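Local coordinates for protein hypothetical sugar kinase (Cytophaga hutchinsonii, PDB 3R8E) that probably phosphorylates a sugar, as a putative sugar kinase of the ROK family with a ribonuclease H-like fold, at residues Trp241-Leu252 and Tyr276-Met285. Residues are numbered along the deposited sequence; the frame is centred on the assembly and turned at random.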
loop_
_atom_site.group_PDB
_atom_site.type_symbol
_atom_site.label_atom_id
_atom_site.label_comp_id
_atom_site.label_asym_id
_atom_site.label_seq_id
_atom_site.Cartn_x
_atom_site.Cartn_y
_atom_site.Cartn_z
ATOM N N TRP A 241 16.621 17.795 -9.882
ATOM C CA TRP A 241 16.649 16.831 -8.776
ATOM C C TRP A 241 15.630 17.193 -7.693
ATOM O O TRP A 241 15.015 16.291 -7.128
ATOM C CB TRP A 241 18.054 16.683 -8.170
ATOM C CG TRP A 241 19.050 16.019 -9.077
ATOM C CD1 TRP A 241 20.219 16.555 -9.533
ATOM C CD2 TRP A 241 18.970 14.697 -9.637
ATOM N NE1 TRP A 241 20.877 15.650 -10.332
ATOM C CE2 TRP A 241 20.120 14.511 -10.437
ATOM C CE3 TRP A 241 18.033 13.650 -9.543
ATOM C CZ2 TRP A 241 20.358 13.325 -11.143
ATOM C CZ3 TRP A 241 18.277 12.471 -10.234
ATOM C CH2 TRP A 241 19.428 12.317 -11.022
ATOM N N ALA A 242 15.415 18.504 -7.441
ATOM C CA ALA A 242 14.422 18.975 -6.471
ATOM C C ALA A 242 12.998 18.559 -6.897
ATOM O O ALA A 242 12.210 18.145 -6.047
ATOM C CB ALA A 242 14.507 20.486 -6.319
ATOM N N ASP A 243 12.685 18.636 -8.212
ATOM C CA ASP A 243 11.377 18.248 -8.742
ATOM C C ASP A 243 11.201 16.723 -8.664
ATOM O O ASP A 243 10.138 16.260 -8.243
ATOM C CB ASP A 243 11.175 18.753 -10.178
ATOM C CG ASP A 243 9.719 18.732 -10.600
ATOM O OD1 ASP A 243 8.951 19.601 -10.129
ATOM O OD2 ASP A 243 9.342 17.836 -11.384
ATOM N N ILE A 244 12.263 15.954 -9.020
ATOM C CA ILE A 244 12.290 14.482 -8.944
ATOM C C ILE A 244 12.030 14.062 -7.482
ATOM O O ILE A 244 11.203 13.176 -7.238
ATOM C CB ILE A 244 13.638 13.919 -9.511
ATOM C CG1 ILE A 244 13.757 14.109 -11.058
ATOM C CG2 ILE A 244 13.908 12.460 -9.095
ATOM C CD1 ILE A 244 12.729 13.324 -11.973
ATOM N N GLY A 245 12.684 14.749 -6.541
ATOM C CA GLY A 245 12.531 14.515 -5.107
ATOM C C GLY A 245 11.101 14.659 -4.626
ATOM O O GLY A 245 10.584 13.761 -3.957
ATOM N N THR A 246 10.431 15.766 -5.020
ATOM C CA THR A 246 9.026 16.026 -4.682
ATOM C C THR A 246 8.138 14.879 -5.187
ATOM O O THR A 246 7.301 14.388 -4.424
ATOM C CB THR A 246 8.567 17.378 -5.252
ATOM O OG1 THR A 246 9.400 18.411 -4.731
ATOM C CG2 THR A 246 7.100 17.688 -4.930
ATOM N N ILE A 247 8.339 14.440 -6.455
ATOM C CA ILE A 247 7.559 13.352 -7.061
ATOM C C ILE A 247 7.754 12.047 -6.264
ATOM O O ILE A 247 6.758 11.413 -5.919
ATOM C CB ILE A 247 7.878 13.158 -8.575
ATOM C CG1 ILE A 247 7.543 14.437 -9.383
ATOM C CG2 ILE A 247 7.132 11.932 -9.151
ATOM C CD1 ILE A 247 8.246 14.543 -10.749
ATOM N N ILE A 248 9.016 11.666 -5.944
ATOM C CA ILE A 248 9.288 10.428 -5.188
ATOM C C ILE A 248 8.634 10.518 -3.794
ATOM O O ILE A 248 7.981 9.561 -3.362
ATOM C CB ILE A 248 10.809 10.097 -5.094
ATOM C CG1 ILE A 248 11.437 9.930 -6.504
ATOM C CG2 ILE A 248 11.052 8.826 -4.256
ATOM C CD1 ILE A 248 12.991 9.977 -6.510
ATOM N N GLY A 249 8.789 11.670 -3.139
ATOM C CA GLY A 249 8.206 11.923 -1.822
ATOM C C GLY A 249 6.693 11.796 -1.804
ATOM O O GLY A 249 6.137 11.178 -0.892
ATOM N N GLU A 250 6.018 12.327 -2.850
ATOM C CA GLU A 250 4.561 12.249 -2.973
ATOM C C GLU A 250 4.083 10.798 -3.106
ATOM O O GLU A 250 3.066 10.453 -2.505
ATOM C CB GLU A 250 4.060 13.085 -4.143
ATOM C CG GLU A 250 4.003 14.568 -3.827
ATOM C CD GLU A 250 3.516 15.448 -4.958
ATOM O OE1 GLU A 250 3.293 14.934 -6.079
ATOM O OE2 GLU A 250 3.356 16.665 -4.718
ATOM N N SER A 251 4.830 9.937 -3.837
ATOM C CA SER A 251 4.464 8.517 -3.939
ATOM C C SER A 251 4.770 7.783 -2.626
ATOM O O SER A 251 3.993 6.914 -2.218
ATOM C CB SER A 251 5.162 7.846 -5.115
ATOM O OG SER A 251 4.432 8.105 -6.303
ATOM N N LEU A 252 5.867 8.162 -1.938
ATOM C CA LEU A 252 6.209 7.562 -0.643
ATOM C C LEU A 252 5.143 7.904 0.407
ATOM O O LEU A 252 4.850 7.056 1.242
ATOM C CB LEU A 252 7.617 7.963 -0.162
ATOM C CG LEU A 252 8.766 7.168 -0.807
ATOM C CD1 LEU A 252 10.100 7.882 -0.634
ATOM C CD2 LEU A 252 8.837 5.733 -0.265
ATOM N N TYR A 276 20.859 15.631 -3.593
ATOM C CA TYR A 276 20.173 16.672 -4.356
ATOM C C TYR A 276 18.653 16.451 -4.471
ATOM O O TYR A 276 17.932 17.439 -4.634
ATOM C CB TYR A 276 20.827 16.825 -5.743
ATOM C CG TYR A 276 22.340 16.816 -5.647
ATOM C CD1 TYR A 276 23.024 17.862 -5.029
ATOM C CD2 TYR A 276 23.076 15.706 -6.049
ATOM C CE1 TYR A 276 24.406 17.821 -4.856
ATOM C CE2 TYR A 276 24.458 15.653 -5.879
ATOM C CZ TYR A 276 25.118 16.711 -5.280
ATOM O OH TYR A 276 26.478 16.657 -5.102
ATOM N N PHE A 277 18.158 15.201 -4.364
ATOM C CA PHE A 277 16.709 14.967 -4.448
ATOM C C PHE A 277 16.069 14.626 -3.079
ATOM O O PHE A 277 14.872 14.853 -2.914
ATOM C CB PHE A 277 16.344 13.900 -5.506
ATOM C CG PHE A 277 16.678 12.454 -5.220
ATOM C CD1 PHE A 277 15.850 11.676 -4.416
ATOM C CD2 PHE A 277 17.748 11.835 -5.852
ATOM C CE1 PHE A 277 16.142 10.332 -4.178
ATOM C CE2 PHE A 277 18.038 10.487 -5.615
ATOM C CZ PHE A 277 17.233 9.745 -4.773
ATOM N N VAL A 278 16.844 14.093 -2.108
ATOM C CA VAL A 278 16.303 13.711 -0.788
ATOM C C VAL A 278 15.746 14.946 -0.002
ATOM O O VAL A 278 14.685 14.778 0.597
ATOM C CB VAL A 278 17.301 12.855 0.050
ATOM C CG1 VAL A 278 16.850 12.696 1.505
ATOM C CG2 VAL A 278 17.478 11.479 -0.591
ATOM N N PRO A 279 16.332 16.175 -0.011
ATOM C CA PRO A 279 15.702 17.278 0.741
ATOM C C PRO A 279 14.238 17.517 0.351
ATOM O O PRO A 279 13.401 17.593 1.245
ATOM C CB PRO A 279 16.583 18.485 0.409
ATOM C CG PRO A 279 17.907 17.895 0.130
ATOM C CD PRO A 279 17.606 16.626 -0.616
ATOM N N ASN A 280 13.914 17.568 -0.960
ATOM C CA ASN A 280 12.525 17.787 -1.397
ATOM C C ASN A 280 11.648 16.555 -1.169
ATOM O O ASN A 280 10.440 16.702 -0.973
ATOM C CB ASN A 280 12.452 18.229 -2.841
ATOM C CG ASN A 280 12.253 19.718 -2.977
ATOM O OD1 ASN A 280 12.497 20.491 -2.043
ATOM N ND2 ASN A 280 11.785 20.159 -4.134
ATOM N N LEU A 281 12.254 15.358 -1.189
ATOM C CA LEU A 281 11.579 14.096 -0.891
ATOM C C LEU A 281 11.096 14.158 0.558
ATOM O O LEU A 281 9.912 13.917 0.816
ATOM C CB LEU A 281 12.551 12.913 -1.123
ATOM C CG LEU A 281 12.015 11.481 -1.009
ATOM C CD1 LEU A 281 12.970 10.514 -1.672
ATOM C CD2 LEU A 281 11.857 11.045 0.456
ATOM N N LYS A 282 12.025 14.514 1.490
ATOM C CA LYS A 282 11.738 14.636 2.919
ATOM C C LYS A 282 10.689 15.730 3.153
ATOM O O LYS A 282 9.775 15.526 3.950
ATOM C CB LYS A 282 13.035 14.934 3.688
ATOM C CG LYS A 282 12.988 14.603 5.177
ATOM C CD LYS A 282 14.346 14.812 5.858
ATOM C CE LYS A 282 15.299 13.650 5.672
ATOM N NZ LYS A 282 16.603 13.889 6.341
ATOM N N LYS A 283 10.816 16.884 2.435
ATOM C CA LYS A 283 9.894 18.016 2.532
ATOM C C LYS A 283 8.459 17.577 2.184
ATOM O O LYS A 283 7.544 17.881 2.946
ATOM C CB LYS A 283 10.359 19.175 1.632
ATOM C CG LYS A 283 9.600 20.482 1.856
ATOM C CD LYS A 283 10.108 21.610 0.957
ATOM C CE LYS A 283 9.381 21.697 -0.365
ATOM N NZ LYS A 283 9.931 22.782 -1.221
ATOM N N ALA A 284 8.281 16.825 1.073
ATOM C CA ALA A 284 6.972 16.322 0.642
ATOM C C ALA A 284 6.356 15.411 1.708
ATOM O O ALA A 284 5.170 15.526 1.991
ATOM C CB ALA A 284 7.096 15.575 -0.681
HETATM N N MSE A 285 7.180 14.560 2.347
HETATM C CA MSE A 285 6.737 13.637 3.392
HETATM C C MSE A 285 6.315 14.401 4.653
HETATM O O MSE A 285 5.284 14.085 5.236
HETATM C CB MSE A 285 7.834 12.614 3.704
HETATM C CG MSE A 285 8.135 11.704 2.515
HETATM SE SE MSE A 285 9.284 10.221 2.999
HETATM C CE MSE A 285 7.872 9.118 3.769
HETATM O O HOH W 1 8.884 18.728 -2.067
#
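A close glycine-mediated helix pair joins Gly245 and Gly249 of segment 241-252, part of helix 235-259, to Phe277 and Leu281 of segment 276-285, part of helix 274-288. The axes of the two segments approach to 6.8 Å and cross at -39°. Gly245 and Gly249 lie one turn apart, a GxxxG spacing, and both bring bare backbone to the interface. Phe277 O and Leu281 O lie close over the two glycines, where a side chain would otherwise point. Two CA-H...O contacts run in opposite senses here: Gly245 CA meets Phe277 O at 3.2 Å, and Leu281 CA meets Gly245 O. Leu281 is a knob in the hole formed by Gly245, Ile248, Gly249 and Leu252. Its CG is anti to the backbone N (chi1 -174°), which carries CD1 to Ile248 CG2 at 3.6 Å and CD2 against Leu252 CD1. In the ribonuclease H-like fold of this putative kinase, helix 274-288 follows strand 263-267, and Leu266 of that strand packs on Phe277 and Leu281. The Phe277 ring also meets Ile248 CD1, through CD1 and CE1, both at 3.9 Å. Trp241 CB packs on Tyr276 CB at 3.7 Å. The polar link is on Asn280. Its ND2 donates to Ala242 O at 2.8 Å, from above the carbonyl plane. Thr246 N reaches the same oxygen from the opposite face, so two N-H groups grip it. A water bridges Thr246 OG1 and Asn280 O, donating to the carbonyl at 2.8 Å. A leucine in place of Asn280 would probably leave Ala242 O without its inter-helix donor and set an apolar branch against Thr246 OG1.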